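Choline/ethanolamine kinase family protein (Mesorhizobium loti, PDB 3DXQ) probably phosphorylates ethanolamine, choline or a related small alcohol. Local coordinates at residues A248-L259 against F271-C282. Sequence-based numbering, arbitrary orientation.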
loop_
_atom_site.group_PDB
_atom_site.type_symbol
_atom_site.label_atom_id
_atom_site.label_comp_id
_atom_site.label_asym_id
_atom_site.label_seq_id
_atom_site.Cartn_x
_atom_site.Cartn_y
_atom_site.Cartn_z
ATOM N N ALA A 248 -8.882 5.938 8.469
ATOM C CA ALA A 248 -9.577 7.145 8.019
ATOM C C ALA A 248 -8.686 8.005 7.123
ATOM O O ALA A 248 -9.109 8.410 6.048
ATOM C CB ALA A 248 -10.103 7.970 9.218
HETATM N N MSE A 249 -7.463 8.287 7.559
HETATM C CA MSE A 249 -6.561 9.145 6.788
HETATM C C MSE A 249 -6.163 8.554 5.454
HETATM O O MSE A 249 -5.941 9.285 4.500
HETATM C CB MSE A 249 -5.297 9.456 7.580
HETATM C CG MSE A 249 -5.496 10.379 8.766
HETATM SE SE MSE A 249 -6.692 11.896 8.371
HETATM C CE MSE A 249 -6.003 13.113 9.655
ATOM N N CYS A 250 -6.043 7.232 5.408
ATOM C CA CYS A 250 -5.722 6.517 4.188
ATOM C C CYS A 250 -6.790 6.744 3.137
ATOM O O CYS A 250 -6.506 7.109 2.012
ATOM C CB CYS A 250 -5.607 5.032 4.493
ATOM S SG CYS A 250 -4.974 4.064 3.142
ATOM N N ASP A 251 -8.041 6.546 3.513
ATOM C CA ASP A 251 -9.151 6.842 2.612
ATOM C C ASP A 251 -9.156 8.298 2.177
ATOM O O ASP A 251 -9.419 8.598 1.012
ATOM C CB ASP A 251 -10.497 6.530 3.271
ATOM C CG ASP A 251 -10.998 5.121 2.989
ATOM O OD1 ASP A 251 -10.617 4.523 1.968
ATOM O OD2 ASP A 251 -11.816 4.622 3.787
ATOM N N LEU A 252 -8.897 9.206 3.109
ATOM C CA LEU A 252 -8.920 10.633 2.794
ATOM C C LEU A 252 -7.858 10.993 1.758
ATOM O O LEU A 252 -8.134 11.736 0.813
ATOM C CB LEU A 252 -8.690 11.471 4.057
ATOM C CG LEU A 252 -8.750 12.985 3.851
ATOM C CD1 LEU A 252 -10.109 13.407 3.374
ATOM C CD2 LEU A 252 -8.406 13.686 5.126
ATOM N N LEU A 253 -6.644 10.481 1.965
ATOM C CA LEU A 253 -5.516 10.730 1.063
ATOM C C LEU A 253 -5.894 10.401 -0.368
ATOM O O LEU A 253 -5.832 11.252 -1.255
ATOM C CB LEU A 253 -4.300 9.894 1.469
ATOM C CG LEU A 253 -3.065 10.040 0.580
ATOM C CD1 LEU A 253 -2.561 11.475 0.697
ATOM C CD2 LEU A 253 -1.976 9.030 0.937
ATOM N N TRP A 254 -6.310 9.157 -0.566
ATOM C CA TRP A 254 -6.697 8.672 -1.873
ATOM C C TRP A 254 -7.959 9.365 -2.389
ATOM O O TRP A 254 -8.059 9.657 -3.577
ATOM C CB TRP A 254 -6.854 7.159 -1.840
ATOM C CG TRP A 254 -5.531 6.482 -1.701
ATOM C CD1 TRP A 254 -5.056 5.803 -0.619
ATOM C CD2 TRP A 254 -4.506 6.428 -2.691
ATOM N NE1 TRP A 254 -3.795 5.326 -0.874
ATOM C CE2 TRP A 254 -3.434 5.695 -2.143
ATOM C CE3 TRP A 254 -4.393 6.929 -3.999
ATOM C CZ2 TRP A 254 -2.266 5.446 -2.853
ATOM C CZ3 TRP A 254 -3.230 6.686 -4.703
ATOM C CH2 TRP A 254 -2.181 5.948 -4.128
ATOM N N THR A 255 -8.920 9.641 -1.517
ATOM C CA THR A 255 -10.107 10.375 -1.955
ATOM C C THR A 255 -9.708 11.662 -2.676
ATOM O O THR A 255 -10.152 11.912 -3.800
ATOM C CB THR A 255 -11.007 10.741 -0.783
ATOM O OG1 THR A 255 -11.644 9.554 -0.297
ATOM C CG2 THR A 255 -12.075 11.748 -1.207
ATOM N N LEU A 256 -8.862 12.462 -2.027
ATOM C CA LEU A 256 -8.380 13.729 -2.593
ATOM C C LEU A 256 -7.607 13.531 -3.894
ATOM O O LEU A 256 -7.774 14.299 -4.838
ATOM C CB LEU A 256 -7.503 14.468 -1.581
ATOM C CG LEU A 256 -8.185 14.960 -0.305
ATOM C CD1 LEU A 256 -7.162 15.563 0.635
ATOM C CD2 LEU A 256 -9.265 15.966 -0.622
ATOM N N TRP A 257 -6.763 12.504 -3.928
ATOM C CA TRP A 257 -6.032 12.126 -5.146
ATOM C C TRP A 257 -6.978 11.811 -6.312
ATOM O O TRP A 257 -6.741 12.229 -7.455
ATOM C CB TRP A 257 -5.175 10.900 -4.866
ATOM C CG TRP A 257 -4.488 10.352 -6.056
ATOM C CD1 TRP A 257 -3.272 10.725 -6.536
ATOM C CD2 TRP A 257 -4.950 9.291 -6.902
ATOM N NE1 TRP A 257 -2.944 9.969 -7.637
ATOM C CE2 TRP A 257 -3.955 9.076 -7.881
ATOM C CE3 TRP A 257 -6.104 8.495 -6.923
ATOM C CZ2 TRP A 257 -4.080 8.094 -8.886
ATOM C CZ3 TRP A 257 -6.233 7.519 -7.925
ATOM C CH2 TRP A 257 -5.225 7.332 -8.894
ATOM N N GLY A 258 -8.036 11.054 -6.006
ATOM C CA GLY A 258 -9.053 10.661 -6.983
ATOM C C GLY A 258 -9.833 11.843 -7.536
ATOM O O GLY A 258 -10.223 11.838 -8.710
ATOM N N LEU A 259 -10.074 12.851 -6.698
ATOM C CA LEU A 259 -10.706 14.094 -7.163
ATOM C C LEU A 259 -9.775 14.836 -8.135
ATOM O O LEU A 259 -10.239 15.414 -9.128
ATOM C CB LEU A 259 -11.115 14.990 -5.990
ATOM C CG LEU A 259 -12.494 14.697 -5.374
ATOM C CD1 LEU A 259 -12.634 13.251 -4.994
ATOM C CD2 LEU A 259 -12.789 15.573 -4.161
ATOM N N PHE A 271 -13.335 7.998 -11.808
ATOM C CA PHE A 271 -12.844 8.688 -10.618
ATOM C C PHE A 271 -13.958 9.344 -9.790
ATOM O O PHE A 271 -13.942 9.266 -8.555
ATOM C CB PHE A 271 -11.716 9.654 -10.998
ATOM C CG PHE A 271 -10.439 8.946 -11.409
ATOM C CD1 PHE A 271 -9.616 8.362 -10.449
ATOM C CD2 PHE A 271 -10.067 8.841 -12.748
ATOM C CE1 PHE A 271 -8.433 7.687 -10.813
ATOM C CE2 PHE A 271 -8.885 8.170 -13.118
ATOM C CZ PHE A 271 -8.073 7.592 -12.147
ATOM N N ARG A 272 -14.950 9.934 -10.457
ATOM C CA ARG A 272 -16.127 10.481 -9.753
ATOM C C ARG A 272 -16.768 9.425 -8.839
ATOM O O ARG A 272 -17.415 9.783 -7.864
ATOM C CB ARG A 272 -17.171 11.017 -10.741
ATOM N N ALA A 273 -16.586 8.139 -9.173
ATOM C CA ALA A 273 -17.039 7.006 -8.357
ATOM C C ALA A 273 -16.031 6.659 -7.260
ATOM O O ALA A 273 -16.358 6.771 -6.086
ATOM C CB ALA A 273 -17.296 5.784 -9.236
ATOM N N TYR A 274 -14.823 6.237 -7.657
ATOM C CA TYR A 274 -13.713 5.854 -6.747
ATOM C C TYR A 274 -13.601 6.816 -5.574
ATOM O O TYR A 274 -13.591 6.405 -4.411
ATOM C CB TYR A 274 -12.398 5.852 -7.532
ATOM C CG TYR A 274 -11.146 5.451 -6.778
ATOM C CD1 TYR A 274 -10.414 6.387 -6.059
ATOM C CD2 TYR A 274 -10.664 4.147 -6.832
ATOM C CE1 TYR A 274 -9.252 6.030 -5.389
ATOM C CE2 TYR A 274 -9.492 3.774 -6.161
ATOM C CZ TYR A 274 -8.791 4.722 -5.450
ATOM O OH TYR A 274 -7.633 4.353 -4.797
ATOM N N ALA A 275 -13.535 8.101 -5.901
ATOM C CA ALA A 275 -13.463 9.164 -4.904
ATOM C C ALA A 275 -14.647 9.141 -3.930
ATOM O O ALA A 275 -14.455 9.154 -2.715
ATOM C CB ALA A 275 -13.405 10.498 -5.599
ATOM N N ASP A 276 -15.863 9.099 -4.467
ATOM C CA ASP A 276 -17.077 9.099 -3.630
ATOM C C ASP A 276 -17.148 7.895 -2.698
ATOM O O ASP A 276 -17.666 7.997 -1.582
ATOM C CB ASP A 276 -18.347 9.122 -4.493
ATOM C CG ASP A 276 -18.617 10.482 -5.108
ATOM O OD1 ASP A 276 -18.044 11.474 -4.623
ATOM O OD2 ASP A 276 -19.412 10.561 -6.071
ATOM N N GLY A 277 -16.637 6.758 -3.165
ATOM C CA GLY A 277 -16.651 5.534 -2.382
ATOM C C GLY A 277 -15.791 5.677 -1.150
ATOM O O GLY A 277 -16.297 5.597 -0.019
ATOM N N ARG A 278 -14.502 5.938 -1.389
ATOM C CA ARG A 278 -13.498 6.033 -0.329
ATOM C C ARG A 278 -13.776 7.161 0.644
ATOM O O ARG A 278 -13.419 7.070 1.814
ATOM C CB ARG A 278 -12.092 6.211 -0.908
ATOM C CG ARG A 278 -11.719 5.172 -1.942
ATOM C CD ARG A 278 -10.212 5.008 -2.074
ATOM N NE ARG A 278 -9.644 4.415 -0.867
ATOM C CZ ARG A 278 -8.405 3.955 -0.743
ATOM N NH1 ARG A 278 -7.569 3.991 -1.765
ATOM N NH2 ARG A 278 -8.010 3.441 0.413
ATOM N N PHE A 279 -14.403 8.225 0.167
ATOM C CA PHE A 279 -14.743 9.328 1.048
ATOM C C PHE A 279 -15.870 8.929 1.990
ATOM O O PHE A 279 -15.757 9.096 3.201
ATOM C CB PHE A 279 -15.168 10.555 0.259
ATOM C CG PHE A 279 -15.515 11.718 1.127
ATOM C CD1 PHE A 279 -14.524 12.573 1.582
ATOM C CD2 PHE A 279 -16.822 11.931 1.532
ATOM C CE1 PHE A 279 -14.835 13.642 2.408
ATOM C CE2 PHE A 279 -17.145 13.000 2.352
ATOM C CZ PHE A 279 -16.148 13.855 2.798
ATOM N N ALA A 280 -16.955 8.407 1.421
ATOM C CA ALA A 280 -18.146 8.027 2.188
ATOM C C ALA A 280 -17.817 7.020 3.284
ATOM O O ALA A 280 -18.358 7.100 4.390
ATOM C CB ALA A 280 -19.204 7.470 1.263
ATOM N N ARG A 281 -16.922 6.081 2.974
ATOM C CA ARG A 281 -16.452 5.105 3.952
ATOM C C ARG A 281 -15.697 5.817 5.078
ATOM O O ARG A 281 -15.912 5.545 6.265
ATOM C CB ARG A 281 -15.536 4.084 3.257
ATOM C CG ARG A 281 -14.979 2.999 4.166
ATOM C CD ARG A 281 -14.419 1.858 3.350
ATOM N NE ARG A 281 -13.339 2.305 2.481
ATOM C CZ ARG A 281 -12.801 1.590 1.498
ATOM N NH1 ARG A 281 -13.242 0.372 1.226
ATOM N NH2 ARG A 281 -11.824 2.109 0.769
ATOM N N CYS A 282 -14.803 6.717 4.674
ATOM C CA CYS A 282 -14.013 7.518 5.582
ATOM C C CYS A 282 -14.900 8.327 6.506
ATOM O O CYS A 282 -14.774 8.256 7.730
ATOM C CB CYS A 282 -13.136 8.463 4.779
ATOM S SG CYS A 282 -12.329 9.652 5.794
#
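Asp251 meets Arg278 and Arg281 in a salt-bridge network that joins two antiparallel helices of the C-terminal, mostly helical part of this protein-kinase-like fold. The axes of 248-259 and 271-282 approach to 8.2 Å at their closest, with their directions 159° apart. The two arginines take hold of the carboxylate differently. Arg281 lies nearly coplanar with it and bonds side-on to both oxygens, NH2 to the syn lone pair of Asp251 OD1 (3.0 Å) and NE to OD2 (3.1 Å). Arg278 stands almost perpendicular to it, at 88°, and brings NE and NH2 to OD1 alone, so that oxygen accepts three N-H groups. Glu215 of helix 206-215 gives Arg278 NH2 a second carboxylate, and Arg278 NH1 donates to Tyr274 OH. With chi3 bent to 68°, the guanidinium of Arg278 also runs beside the Trp254 ring, where Arg278 NH1 lies 3.2 Å from Trp254 CG. A methionine in place of Arg278 would probably leave Glu215 without this partner and Asp251 OD1 with Arg281 as the one arginine of this pair still bonded to it. Apolar packing fills in around the charges. Trp257 CZ3 comes at the ring edge of Phe271, 3.6 Å from CE1, and Cys282 CB packs on Asp251 CB. Thr255 sets CG2 3.6 Å from Phe279 CB. Its polar branch does otherwise: Thr255 OG1 turns back along its own helix to donate to Asp251 O from above the carbonyl plane.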